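Long-range contacts in 2-oxoglutarate-dependent dioxygenase tropC (Talaromyces stipitatus, PDB 6XJJ), which acts as an iron- and 2-oxoglutarate-dependent dioxygenase in the biosynthesis of fungal tropolones: residues A[44-49]-A[76-81]; A[61-66]-A[193-198]; A[224-229]-A[308-313]; A[259-264]-A[302-307]. One frame throughout, in Å; residues are numbered along the deposited sequence.

The four contacts follow the build of a 2-oxoglutarate oxygenase, a double-stranded beta-helix core with additional helices and strands. Contacts 1 and 2 touch each other, their centres about 10 Å apart, and their segments alternate along the chain: strand 43-45, helix 47-50, helix 56-72 and strand 75-79 come in succession, and helix 171-204 returns to pack on helix 56-72. Contacts 3 and 4 come later and touch, with centres about 12 Å apart; strands 261-265 and 302-304 lie between the two segments of contact 3 along the chain. Contacts 1 and 3 reach the same mixed sheet, about 26 Å apart between centres, whereas contact 4 belongs to the smaller sheet. Contacts 3 and 4 supply the predicted 2-oxoglutarate arginine and an iron ligand, respectively.

Contact 1. Residues A[44-49]-A[76-81]; sequences VDISAW and FNLVGH
Phe-76 opens the contact by meeting Val-44 at the edge of its ring: the valine CG2 methyl lies 3.3 Å from CD2, near the ring plane. Asn-77 contributes its backbone, its O accepting a nearly linear bond from Val-44 N at 2.8 Å. Leu-78 pairs with Val-44 in parallel register and reaches on to Ile-46, whose CD1 lies 3.7 Å from the leucine CD2; branched apolar chains suit this buried face. Val-79 N then donates to Val-44 O (3.0 Å) and its O accepts from Ile-46 N (2.9 Å), while its CG2 rests across Asp-45 on the other face. At Gly-80 the phi of 81° favours glycine, and the bare CA fits 3.2 Å from Asp-45 OD1. That oxygen takes Ser-47 OG on its syn side and, from above the carboxylate plane, Ser-47 N at 2.8 Å, an Asx turn leading into helix 47-50. His-81 touches Ile-46 and is held by Ile-83 and Asp-279. Strand 43-45 is an outermost strand of the mixed sheet; strand 281-285 pairs with the opposite side of 75-79, and helices 56-72 and 171-204 cover the face of Val-44 and Leu-78.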
loop_
_atom_site.group_PDB
_atom_site.type_symbol
_atom_site.label_atom_id
_atom_site.label_comp_id
_atom_site.label_asym_id
_atom_site.label_seq_id
_atom_site.Cartn_x
_atom_site.Cartn_y
_atom_site.Cartn_z
ATOM N N VAL A 44 -14.432 6.751 4.204
ATOM C CA VAL A 44 -15.526 5.935 3.688
ATOM C C VAL A 44 -15.642 4.681 4.538
ATOM O O VAL A 44 -14.658 3.957 4.734
ATOM C CB VAL A 44 -15.320 5.559 2.213
ATOM C CG1 VAL A 44 -16.503 4.742 1.713
ATOM C CG2 VAL A 44 -15.135 6.799 1.379
ATOM N N ASP A 45 -16.849 4.419 5.021
ATOM C CA ASP A 45 -17.150 3.239 5.813
ATOM C C ASP A 45 -17.751 2.183 4.891
ATOM O O ASP A 45 -18.812 2.404 4.296
ATOM C CB ASP A 45 -18.110 3.604 6.946
ATOM C CG ASP A 45 -18.455 2.420 7.836
ATOM O OD1 ASP A 45 -18.000 1.296 7.536
ATOM O OD2 ASP A 45 -19.180 2.615 8.841
ATOM N N ILE A 46 -17.071 1.042 4.761
ATOM C CA ILE A 46 -17.540 -0.031 3.891
ATOM C C ILE A 46 -18.362 -1.083 4.640
ATOM O O ILE A 46 -18.704 -2.112 4.051
ATOM C CB ILE A 46 -16.365 -0.694 3.152
ATOM C CG1 ILE A 46 -15.418 -1.392 4.137
ATOM C CG2 ILE A 46 -15.596 0.358 2.351
ATOM C CD1 ILE A 46 -14.407 -2.324 3.472
ATOM N N SER A 47 -18.682 -0.854 5.918
ATOM C CA SER A 47 -19.453 -1.820 6.700
ATOM C C SER A 47 -20.601 -2.412 5.899
ATOM O O SER A 47 -20.797 -3.630 5.884
ATOM C CB SER A 47 -19.992 -1.146 7.962
ATOM O OG SER A 47 -18.937 -0.767 8.828
ATOM N N ALA A 48 -21.361 -1.560 5.206
ATOM C CA ALA A 48 -22.559 -2.034 4.527
ATOM C C ALA A 48 -22.211 -3.015 3.414
ATOM O O ALA A 48 -22.901 -4.025 3.232
ATOM C CB ALA A 48 -23.353 -0.850 3.982
ATOM N N TRP A 49 -21.138 -2.749 2.671
ATOM C CA TRP A 49 -20.825 -3.597 1.528
ATOM C C TRP A 49 -20.382 -4.984 1.989
ATOM O O TRP A 49 -20.675 -5.985 1.323
ATOM C CB TRP A 49 -19.745 -2.927 0.673
ATOM C CG TRP A 49 -19.722 -3.369 -0.769
ATOM C CD1 TRP A 49 -20.424 -2.800 -1.811
ATOM C CD2 TRP A 49 -18.973 -4.446 -1.340
ATOM N NE1 TRP A 49 -20.154 -3.464 -2.991
ATOM C CE2 TRP A 49 -19.269 -4.477 -2.727
ATOM C CE3 TRP A 49 -18.084 -5.386 -0.820
ATOM C CZ2 TRP A 49 -18.706 -5.413 -3.590
ATOM C CZ3 TRP A 49 -17.524 -6.323 -1.685
ATOM C CH2 TRP A 49 -17.839 -6.329 -3.050
ATOM N N PHE A 76 -8.677 7.854 -0.227
ATOM C CA PHE A 76 -9.535 7.995 0.941
ATOM C C PHE A 76 -8.968 7.207 2.117
ATOM O O PHE A 76 -8.077 6.367 1.969
ATOM C CB PHE A 76 -10.991 7.509 0.810
ATOM C CG PHE A 76 -11.197 6.204 0.063
ATOM C CD1 PHE A 76 -10.222 5.596 -0.708
ATOM C CD2 PHE A 76 -12.253 5.398 0.482
ATOM C CE1 PHE A 76 -10.450 4.372 -1.308
ATOM C CE2 PHE A 76 -12.455 4.145 -0.068
ATOM C CZ PHE A 76 -11.536 3.631 -0.948
ATOM N N ASN A 77 -9.521 7.499 3.300
ATOM C CA ASN A 77 -9.447 6.620 4.462
ATOM C C ASN A 77 -10.613 5.643 4.468
ATOM O O ASN A 77 -11.761 6.020 4.205
ATOM C CB ASN A 77 -9.464 7.425 5.762
ATOM C CG ASN A 77 -8.127 8.047 6.086
ATOM O OD1 ASN A 77 -7.222 7.376 6.585
ATOM N ND2 ASN A 77 -7.994 9.334 5.811
ATOM N N LEU A 78 -10.311 4.390 4.798
ATOM C CA LEU A 78 -11.278 3.302 4.780
ATOM C C LEU A 78 -11.485 2.783 6.194
ATOM O O LEU A 78 -10.513 2.453 6.880
ATOM C CB LEU A 78 -10.795 2.166 3.877
ATOM C CG LEU A 78 -11.756 0.999 3.617
ATOM C CD1 LEU A 78 -11.444 0.374 2.269
ATOM C CD2 LEU A 78 -11.685 -0.059 4.705
ATOM N N VAL A 79 -12.747 2.697 6.616
ATOM C CA VAL A 79 -13.118 2.057 7.872
ATOM C C VAL A 79 -14.259 1.084 7.601
ATOM O O VAL A 79 -14.809 1.021 6.499
ATOM C CB VAL A 79 -13.525 3.070 8.963
ATOM C CG1 VAL A 79 -12.347 3.960 9.324
ATOM C CG2 VAL A 79 -14.730 3.897 8.517
ATOM N N GLY A 80 -14.614 0.325 8.640
ATOM C CA GLY A 80 -15.640 -0.698 8.530
ATOM C C GLY A 80 -15.149 -1.993 7.931
ATOM O O GLY A 80 -15.960 -2.828 7.518
ATOM N N HIS A 81 -13.831 -2.178 7.872
ATOM C CA HIS A 81 -13.212 -3.323 7.226
ATOM C C HIS A 81 -13.340 -4.609 8.031
ATOM O O HIS A 81 -13.259 -5.694 7.448
ATOM C CB HIS A 81 -11.739 -2.998 6.947
ATOM C CG HIS A 81 -11.020 -2.396 8.116
ATOM N ND1 HIS A 81 -10.543 -3.146 9.168
ATOM C CD2 HIS A 81 -10.719 -1.107 8.407
ATOM C CE1 HIS A 81 -9.966 -2.348 10.050
ATOM N NE2 HIS A 81 -10.057 -1.105 9.610
#

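Contact 2. Residues A[61-66]-A[193-198]; sequences KVVEEV and VRILGQ
Two helices of the region that flanks the catalytic core, 56-72 and 171-204, cross here almost at right angles, and Ile-195 fills the junction between Val-62, Val-63 and Val-66. The short segments approach to 9.1 Å between axes, with a signed crossing angle of -86°, so each helix offers little more than one turn to the other. Ile-195 points toward the valines. Its CG2 branch, lying anti to the backbone N, meets Val-66 CG2 at 3.9 Å, the two side chains crossing at about a right angle; the other branch ends in CD1, 4.2 Å from Val-62 CG1. Valines at 62, 63 and 66 follow the helical spacing that gathers residues on one side of a helix, and such short, beta-branched chains leave room for Ile-195 to pack among them. The packing belongs to the helical layer beside the mixed sheet, for Val-66 also touches Val-44 of strand 43-45, while Val-62 and Ile-195 share Trp-49 of helix 47-50. Farther along, Leu-196 starts out away from helix 56-72, but its CD2 swings back to lie 4.0 Å from Val-66 CG1. Gln-198 marks the other flank: chi1 of -178° sends CG across Val-63, 3.6 Å from Val-63 CG2, and the bend at chi2 then turns the amide aside. A long chain with a polar end suits this partly exposed place, since its methylenes cover the valine while the amide lies beyond them.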
loop_
_atom_site.group_PDB
_atom_site.type_symbol
_atom_site.label_atom_id
_atom_site.label_comp_id
_atom_site.label_asym_id
_atom_site.label_seq_id
_atom_site.Cartn_x
_atom_site.Cartn_y
_atom_site.Cartn_z
ATOM N N LYS A 61 -24.535 3.352 -1.389
ATOM C CA LYS A 61 -23.915 4.518 -0.772
ATOM C C LYS A 61 -22.415 4.317 -0.590
ATOM O O LYS A 61 -21.640 5.274 -0.705
ATOM C CB LYS A 61 -24.589 4.823 0.566
ATOM C CG LYS A 61 -24.057 6.064 1.253
ATOM C CD LYS A 61 -24.827 6.406 2.516
ATOM C CE LYS A 61 -24.213 7.615 3.207
ATOM N NZ LYS A 61 -24.966 8.035 4.422
ATOM N N VAL A 62 -21.984 3.080 -0.325
ATOM C CA VAL A 62 -20.554 2.798 -0.230
ATOM C C VAL A 62 -19.891 2.956 -1.595
ATOM O O VAL A 62 -18.823 3.566 -1.714
ATOM C CB VAL A 62 -20.329 1.394 0.364
ATOM C CG1 VAL A 62 -18.861 1.007 0.315
ATOM C CG2 VAL A 62 -20.805 1.354 1.806
ATOM N N VAL A 63 -20.520 2.428 -2.648
ATOM C CA VAL A 63 -19.976 2.566 -3.997
ATOM C C VAL A 63 -19.868 4.038 -4.383
ATOM O O VAL A 63 -18.880 4.464 -4.993
ATOM C CB VAL A 63 -20.847 1.780 -4.995
ATOM C CG1 VAL A 63 -20.380 2.000 -6.428
ATOM C CG2 VAL A 63 -20.811 0.320 -4.658
ATOM N N GLU A 64 -20.886 4.835 -4.047
ATOM C CA GLU A 64 -20.848 6.267 -4.343
ATOM C C GLU A 64 -19.667 6.955 -3.667
ATOM O O GLU A 64 -18.894 7.664 -4.320
ATOM C CB GLU A 64 -22.155 6.931 -3.913
ATOM C CG GLU A 64 -23.366 6.608 -4.775
ATOM C CD GLU A 64 -23.196 7.043 -6.216
ATOM O OE1 GLU A 64 -22.507 8.057 -6.466
ATOM O OE2 GLU A 64 -23.790 6.410 -7.104
ATOM N N GLU A 65 -19.521 6.773 -2.354
ATOM C CA GLU A 65 -18.452 7.453 -1.628
ATOM C C GLU A 65 -17.073 7.039 -2.138
ATOM O O GLU A 65 -16.163 7.873 -2.218
ATOM C CB GLU A 65 -18.601 7.183 -0.130
ATOM C CG GLU A 65 -19.809 7.881 0.484
ATOM C CD GLU A 65 -20.046 7.486 1.926
ATOM O OE1 GLU A 65 -19.352 6.573 2.423
ATOM O OE2 GLU A 65 -20.943 8.070 2.566
ATOM N N VAL A 66 -16.902 5.768 -2.508
ATOM C CA VAL A 66 -15.598 5.294 -2.973
ATOM C C VAL A 66 -15.284 5.846 -4.359
ATOM O O VAL A 66 -14.287 6.554 -4.548
ATOM C CB VAL A 66 -15.550 3.756 -2.961
ATOM C CG1 VAL A 66 -14.245 3.254 -3.567
ATOM C CG2 VAL A 66 -15.707 3.239 -1.541
ATOM N N VAL A 193 -11.432 -3.904 -4.766
ATOM C CA VAL A 193 -11.511 -4.044 -6.217
ATOM C C VAL A 193 -12.954 -4.190 -6.678
ATOM O O VAL A 193 -13.365 -3.572 -7.667
ATOM C CB VAL A 193 -10.644 -5.223 -6.684
ATOM C CG1 VAL A 193 -10.952 -5.571 -8.127
ATOM C CG2 VAL A 193 -9.169 -4.857 -6.542
ATOM N N ARG A 194 -13.744 -5.013 -5.984
ATOM C CA ARG A 194 -15.111 -5.249 -6.436
ATOM C C ARG A 194 -15.977 -4.012 -6.261
ATOM O O ARG A 194 -16.920 -3.805 -7.034
ATOM C CB ARG A 194 -15.722 -6.425 -5.679
ATOM C CG ARG A 194 -14.953 -7.715 -5.838
ATOM C CD ARG A 194 -15.648 -8.890 -5.179
ATOM N NE ARG A 194 -14.742 -10.030 -5.089
ATOM C CZ ARG A 194 -14.024 -10.345 -4.011
ATOM N NH1 ARG A 194 -14.152 -9.656 -2.882
ATOM N NH2 ARG A 194 -13.208 -11.390 -4.048
ATOM N N ILE A 195 -15.693 -3.198 -5.243
ATOM C CA ILE A 195 -16.396 -1.929 -5.082
ATOM C C ILE A 195 -16.042 -0.984 -6.227
ATOM O O ILE A 195 -16.916 -0.327 -6.805
ATOM C CB ILE A 195 -16.073 -1.312 -3.708
ATOM C CG1 ILE A 195 -16.622 -2.196 -2.585
ATOM C CG2 ILE A 195 -16.660 0.088 -3.601
ATOM C CD1 ILE A 195 -16.146 -1.799 -1.189
ATOM N N LEU A 196 -14.752 -0.907 -6.573
ATOM C CA LEU A 196 -14.325 -0.116 -7.726
ATOM C C LEU A 196 -14.996 -0.606 -9.004
ATOM O O LEU A 196 -15.513 0.194 -9.795
ATOM C CB LEU A 196 -12.800 -0.172 -7.855
ATOM C CG LEU A 196 -12.013 0.524 -6.737
ATOM C CD1 LEU A 196 -10.529 0.193 -6.789
ATOM C CD2 LEU A 196 -12.203 2.032 -6.806
ATOM N N GLY A 197 -14.995 -1.922 -9.227
ATOM C CA GLY A 197 -15.683 -2.470 -10.386
ATOM C C GLY A 197 -17.139 -2.051 -10.450
ATOM O O GLY A 197 -17.667 -1.759 -11.527
ATOM N N GLN A 198 -17.810 -2.015 -9.298
ATOM C CA GLN A 198 -19.203 -1.580 -9.254
ATOM C C GLN A 198 -19.335 -0.099 -9.590
ATOM O O GLN A 198 -20.280 0.304 -10.279
ATOM C CB GLN A 198 -19.787 -1.891 -7.874
ATOM C CG GLN A 198 -21.252 -1.531 -7.676
ATOM C CD GLN A 198 -22.176 -2.202 -8.676
ATOM O OE1 GLN A 198 -22.061 -3.401 -8.940
ATOM N NE2 GLN A 198 -23.149 -1.447 -9.177
#

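Contact 3. Residues A[224-229]-A[308-313]; sequences LLHYAP and GERRYS
With chi1 of 177° in His-226 and -172° in Arg-310, both side chains run out anti to their backbone nitrogens, and a bend at chi3 of the arginine turns its guanidinium back to the imidazole. Arg-310 NH1 donates to His-226 NE2 at 2.9 Å, each group in the plane of the other, although the hydrogen bond is bent at the hydrogen. NE2 is therefore an acceptor, which, with ND1 bonded to Glu-140, is consistent with a neutral ring. Pro-229 CD covers one face of the guanidinium, 3.8 Å from NH1, and Tyr-312 CE1 reaches His-226 CD2 at 3.5 Å, the two rings oblique. On the sheet face opposite His-226 and Tyr-312, the extended chain of Arg-311 runs beside Tyr-227, CG lying 3.4 Å from CD2 of the ring. A water gathers Tyr-227 OH (3.0 Å), Ser-313 OG and, weakly, Arg-311 NH2, a polar cluster consistent with a pocket for the 2-oxoglutarate carboxylate. Arg-311 is predicted to bind 2-oxoglutarate, and Arg-Tyr-Ser fits the RxS motif of this family. The backbones pair antiparallel: Leu-225 N bonds Ser-313 O (2.9 Å) and Tyr-227 N bonds Arg-311 O, with weak return bonds. Strand 222-227 lies between 311-318 and 139-144 in the mixed sheet, while helix 85-99 packs against Leu-224 and Tyr-312.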
loop_
_atom_site.group_PDB
_atom_site.type_symbol
_atom_site.label_atom_id
_atom_site.label_comp_id
_atom_site.label_asym_id
_atom_site.label_seq_id
_atom_site.Cartn_x
_atom_site.Cartn_y
_atom_site.Cartn_z
ATOM N N LEU A 224 7.293 -3.177 4.865
ATOM C CA LEU A 224 7.377 -2.667 6.224
ATOM C C LEU A 224 8.314 -1.468 6.202
ATOM O O LEU A 224 9.428 -1.559 5.676
ATOM C CB LEU A 224 7.898 -3.735 7.189
ATOM C CG LEU A 224 7.142 -5.068 7.234
ATOM C CD1 LEU A 224 7.786 -6.001 8.258
ATOM C CD2 LEU A 224 5.650 -4.891 7.500
ATOM N N LEU A 225 7.863 -0.351 6.760
ATOM C CA LEU A 225 8.514 0.936 6.563
ATOM C C LEU A 225 8.942 1.526 7.898
ATOM O O LEU A 225 8.191 1.480 8.881
ATOM C CB LEU A 225 7.570 1.900 5.839
ATOM C CG LEU A 225 7.213 1.490 4.405
ATOM C CD1 LEU A 225 6.006 2.250 3.877
ATOM C CD2 LEU A 225 8.396 1.739 3.500
ATOM N N HIS A 226 10.159 2.073 7.920
ATOM C CA HIS A 226 10.709 2.767 9.077
ATOM C C HIS A 226 11.242 4.127 8.651
ATOM O O HIS A 226 12.018 4.222 7.695
ATOM C CB HIS A 226 11.837 1.971 9.731
ATOM C CG HIS A 226 12.465 2.680 10.886
ATOM N ND1 HIS A 226 13.761 2.447 11.292
ATOM C CD2 HIS A 226 11.968 3.612 11.732
ATOM C CE1 HIS A 226 14.041 3.217 12.327
ATOM N NE2 HIS A 226 12.969 3.935 12.611
ATOM N N TYR A 227 10.849 5.170 9.380
ATOM C CA TYR A 227 11.293 6.544 9.132
ATOM C C TYR A 227 11.998 7.034 10.393
ATOM O O TYR A 227 11.340 7.374 11.380
ATOM C CB TYR A 227 10.110 7.447 8.806
ATOM C CG TYR A 227 9.313 7.043 7.590
ATOM C CD1 TYR A 227 9.893 6.966 6.336
ATOM C CD2 TYR A 227 7.979 6.683 7.718
ATOM C CE1 TYR A 227 9.150 6.585 5.228
ATOM C CE2 TYR A 227 7.230 6.299 6.627
ATOM C CZ TYR A 227 7.818 6.247 5.384
ATOM O OH TYR A 227 7.060 5.855 4.301
ATOM N N ALA A 228 13.323 7.084 10.371
ATOM C CA ALA A 228 14.039 7.631 11.514
ATOM C C ALA A 228 13.700 9.113 11.677
ATOM O O ALA A 228 13.649 9.848 10.683
ATOM C CB ALA A 228 15.546 7.459 11.342
ATOM N N PRO A 229 13.480 9.586 12.901
ATOM C CA PRO A 229 13.085 10.985 13.100
ATOM C C PRO A 229 14.276 11.931 13.042
ATOM O O PRO A 229 15.430 11.533 13.216
ATOM C CB PRO A 229 12.473 10.976 14.504
ATOM C CG PRO A 229 13.243 9.921 15.214
ATOM C CD PRO A 229 13.572 8.862 14.184
ATOM N N GLY A 308 9.693 14.990 13.711
ATOM C CA GLY A 308 10.452 14.654 14.897
ATOM C C GLY A 308 10.054 13.356 15.553
ATOM O O GLY A 308 10.809 12.838 16.381
ATOM N N GLU A 309 8.893 12.814 15.197
ATOM C CA GLU A 309 8.394 11.589 15.798
ATOM C C GLU A 309 8.845 10.396 14.968
ATOM O O GLU A 309 8.909 10.469 13.737
ATOM C CB GLU A 309 6.868 11.622 15.884
ATOM C CG GLU A 309 6.323 12.834 16.627
ATOM C CD GLU A 309 6.939 13.000 18.002
ATOM O OE1 GLU A 309 7.161 11.975 18.681
ATOM O OE2 GLU A 309 7.212 14.156 18.400
ATOM N N ARG A 310 9.176 9.301 15.646
ATOM C CA ARG A 310 9.477 8.069 14.935
ATOM C C ARG A 310 8.198 7.532 14.313
ATOM O O ARG A 310 7.129 7.563 14.930
ATOM C CB ARG A 310 10.098 7.037 15.876
ATOM C CG ARG A 310 10.626 5.791 15.181
ATOM C CD ARG A 310 11.284 4.833 16.178
ATOM N NE ARG A 310 12.440 5.446 16.835
ATOM C CZ ARG A 310 13.643 5.573 16.277
ATOM N NH1 ARG A 310 13.850 5.154 15.041
ATOM N NH2 ARG A 310 14.639 6.143 16.945
ATOM N N ARG A 311 8.306 7.060 13.073
ATOM C CA ARG A 311 7.147 6.685 12.274
ATOM C C ARG A 311 7.359 5.318 11.640
ATOM O O ARG A 311 8.399 5.060 11.021
ATOM C CB ARG A 311 6.856 7.739 11.191
ATOM C CG ARG A 311 5.721 7.380 10.219
ATOM C CD ARG A 311 5.453 8.509 9.222
ATOM N NE ARG A 311 4.685 8.076 8.051
ATOM C CZ ARG A 311 3.360 7.996 7.972
ATOM N NH1 ARG A 311 2.587 8.320 9.003
ATOM N NH2 ARG A 311 2.806 7.586 6.837
ATOM N N TYR A 312 6.365 4.454 11.816
ATOM C CA TYR A 312 6.246 3.183 11.122
ATOM C C TYR A 312 5.007 3.215 10.240
ATOM O O TYR A 312 4.053 3.955 10.503
ATOM C CB TYR A 312 6.145 2.032 12.122
ATOM C CG TYR A 312 7.397 1.828 12.938
ATOM C CD1 TYR A 312 8.600 1.495 12.335
ATOM C CD2 TYR A 312 7.389 2.038 14.308
ATOM C CE1 TYR A 312 9.748 1.319 13.083
ATOM C CE2 TYR A 312 8.533 1.875 15.061
ATOM C CZ TYR A 312 9.709 1.520 14.445
ATOM O OH TYR A 312 10.850 1.358 15.196
ATOM N N SER A 313 5.034 2.420 9.178
ATOM C CA SER A 313 3.843 2.212 8.371
ATOM C C SER A 313 3.998 0.904 7.609
ATOM O O SER A 313 5.110 0.414 7.396
ATOM C CB SER A 313 3.597 3.391 7.424
ATOM O OG SER A 313 4.670 3.559 6.518
HETATM O O HOH W 1 4.105 5.915 4.296
#

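Contact 4. Residues A[259-264]-A[302-307]; sequences KGLEVW and HRVYIT. With FE (Fe (III) ion), chain B.
Tyr-305 lays one ring face squarely over Gly-260, whose CA stands 3.7 Å from the ring centroid and 11° off its normal, a CH-pi contact. Glycine suits this place twice: a side chain here would run into Val-304 and the carbonyl of Tyr-305, and the backbone angles are ones that other residues avoid. At the ring edge Lys-259 passes obliquely, CE 3.4 Å from Tyr-305 OH, and Glu-262 comes up with its carboxylate turned 69° to the ring. The same carboxylate holds Arg-303, OE2 taking NE at 3.0 Å and NH2 weakly, with the two planes 40° apart, so the salt bridge is skewed rather than a flat fork; Trp-271 adds a cation-pi partner for the arginine. These strands, 261-265 and 302-304, run antiparallel in the smaller sheet of the double-stranded beta-helix, paired by Glu-262 N to Arg-303 O (3.0 Å) and Arg-303 N to Glu-262 O. The face bearing Leu-261, Val-263, His-302 and Val-304 looks into the core. Leu-261 CD1 meets Val-304 CG2 at 3.9 Å, and Val-263 CG2 touches His-302 CB at 4.0 Å, apolar chains packing beside the metal site. His-302 presents its ring edge-on to the iron, NE2 at 2.5 Å, while ND1 is bonded to Ala-300 O, fixing the ring's rotation. His-243 and Asp-245 complete the protein ligands, the two-histidine, one-carboxylate facial triad.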
loop_
_atom_site.group_PDB
_atom_site.type_symbol
_atom_site.label_atom_id
_atom_site.label_comp_id
_atom_site.label_asym_id
_atom_site.label_seq_id
_atom_site.Cartn_x
_atom_site.Cartn_y
_atom_site.Cartn_z
ATOM N N LYS A 259 2.487 11.868 11.711
ATOM C CA LYS A 259 1.990 12.462 10.480
ATOM C C LYS A 259 3.150 12.535 9.497
ATOM O O LYS A 259 4.266 12.089 9.787
ATOM C CB LYS A 259 1.345 13.836 10.731
ATOM C CG LYS A 259 2.295 14.951 11.155
ATOM C CD LYS A 259 1.533 16.222 11.521
ATOM C CE LYS A 259 2.460 17.416 11.658
ATOM N NZ LYS A 259 3.679 17.121 12.474
ATOM N N GLY A 260 2.872 13.079 8.316
ATOM C CA GLY A 260 3.884 13.180 7.285
ATOM C C GLY A 260 3.327 12.969 5.895
ATOM O O GLY A 260 3.786 13.594 4.938
ATOM N N LEU A 261 2.328 12.101 5.772
ATOM C CA LEU A 261 1.776 11.784 4.463
ATOM C C LEU A 261 0.912 12.935 3.956
ATOM O O LEU A 261 0.003 13.399 4.652
ATOM C CB LEU A 261 0.954 10.501 4.537
ATOM C CG LEU A 261 0.316 10.007 3.235
ATOM C CD1 LEU A 261 1.392 9.613 2.236
ATOM C CD2 LEU A 261 -0.625 8.840 3.499
ATOM N N GLU A 262 1.195 13.389 2.735
ATOM C CA GLU A 262 0.419 14.445 2.103
ATOM C C GLU A 262 0.275 14.156 0.614
ATOM O O GLU A 262 1.100 13.469 0.007
ATOM C CB GLU A 262 1.051 15.826 2.344
ATOM C CG GLU A 262 2.498 15.968 1.893
ATOM C CD GLU A 262 3.090 17.312 2.282
ATOM O OE1 GLU A 262 2.310 18.230 2.615
ATOM O OE2 GLU A 262 4.329 17.454 2.251
ATOM N N VAL A 263 -0.789 14.710 0.033
ATOM C CA VAL A 263 -1.267 14.347 -1.296
ATOM C C VAL A 263 -1.458 15.622 -2.106
ATOM O O VAL A 263 -2.021 16.602 -1.606
ATOM C CB VAL A 263 -2.591 13.551 -1.219
ATOM C CG1 VAL A 263 -3.196 13.312 -2.603
ATOM C CG2 VAL A 263 -2.382 12.215 -0.499
ATOM N N TRP A 264 -1.006 15.604 -3.357
ATOM C CA TRP A 264 -1.115 16.773 -4.220
ATOM C C TRP A 264 -2.483 16.801 -4.895
ATOM O O TRP A 264 -2.867 15.844 -5.575
ATOM C CB TRP A 264 -0.006 16.768 -5.275
ATOM C CG TRP A 264 -0.127 17.904 -6.267
ATOM C CD1 TRP A 264 -0.623 17.830 -7.540
ATOM C CD2 TRP A 264 0.254 19.273 -6.068
ATOM N NE1 TRP A 264 -0.575 19.062 -8.142
ATOM C CE2 TRP A 264 -0.041 19.966 -7.261
ATOM C CE3 TRP A 264 0.816 19.980 -5.000
ATOM C CZ2 TRP A 264 0.204 21.329 -7.413
ATOM C CZ3 TRP A 264 1.058 21.335 -5.157
ATOM C CH2 TRP A 264 0.752 21.994 -6.354
ATOM N N HIS A 302 1.998 11.955 -4.136
ATOM C CA HIS A 302 2.018 11.980 -2.682
ATOM C C HIS A 302 3.447 11.763 -2.211
ATOM O O HIS A 302 4.313 11.325 -2.974
ATOM C CB HIS A 302 1.076 10.927 -2.076
ATOM C CG HIS A 302 1.363 9.518 -2.506
ATOM N ND1 HIS A 302 0.949 9.012 -3.720
ATOM C CD2 HIS A 302 2.016 8.507 -1.881
ATOM C CE1 HIS A 302 1.334 7.751 -3.824
ATOM N NE2 HIS A 302 1.986 7.420 -2.723
ATOM N N ARG A 303 3.677 12.081 -0.938
ATOM C CA ARG A 303 5.008 12.029 -0.343
ATOM C C ARG A 303 4.845 12.014 1.171
ATOM O O ARG A 303 3.738 12.156 1.699
ATOM C CB ARG A 303 5.853 13.217 -0.801
ATOM C CG ARG A 303 5.270 14.550 -0.376
ATOM C CD ARG A 303 6.079 15.700 -0.894
ATOM N NE ARG A 303 5.560 16.981 -0.427
ATOM C CZ ARG A 303 6.032 18.160 -0.814
ATOM N NH1 ARG A 303 7.033 18.218 -1.680
ATOM N NH2 ARG A 303 5.496 19.278 -0.344
ATOM N N VAL A 304 5.967 11.856 1.871
ATOM C CA VAL A 304 5.990 11.831 3.329
ATOM C C VAL A 304 7.148 12.718 3.762
ATOM O O VAL A 304 8.314 12.372 3.536
ATOM C CB VAL A 304 6.155 10.409 3.888
ATOM C CG1 VAL A 304 6.081 10.414 5.412
ATOM C CG2 VAL A 304 5.121 9.469 3.297
ATOM N N TYR A 305 6.838 13.859 4.378
ATOM C CA TYR A 305 7.898 14.718 4.882
ATOM C C TYR A 305 8.417 14.210 6.225
ATOM O O TYR A 305 7.803 13.368 6.884
ATOM C CB TYR A 305 7.428 16.168 5.011
ATOM C CG TYR A 305 6.226 16.399 5.901
ATOM C CD1 TYR A 305 6.361 16.493 7.281
ATOM C CD2 TYR A 305 4.963 16.584 5.354
ATOM C CE1 TYR A 305 5.258 16.722 8.096
ATOM C CE2 TYR A 305 3.860 16.820 6.156
ATOM C CZ TYR A 305 4.012 16.889 7.528
ATOM O OH TYR A 305 2.914 17.121 8.331
ATOM N N ILE A 306 9.575 14.726 6.616
ATOM C CA ILE A 306 10.262 14.260 7.816
ATOM C C ILE A 306 9.699 15.001 9.019
ATOM O O ILE A 306 9.351 16.183 8.932
ATOM C CB ILE A 306 11.783 14.462 7.691
ATOM C CG1 ILE A 306 12.315 13.691 6.478
ATOM C CG2 ILE A 306 12.488 13.980 8.963
ATOM C CD1 ILE A 306 13.743 14.007 6.115
ATOM N N THR A 307 9.595 14.299 10.143
ATOM C CA THR A 307 9.081 14.865 11.381
ATOM C C THR A 307 10.021 14.498 12.519
ATOM O O THR A 307 11.012 13.785 12.336
ATOM C CB THR A 307 7.664 14.363 11.697
ATOM O OG1 THR A 307 7.679 12.936 11.835
ATOM C CG2 THR A 307 6.682 14.758 10.604
HETATM FE FE FE B . 3.451 5.438 -2.282
#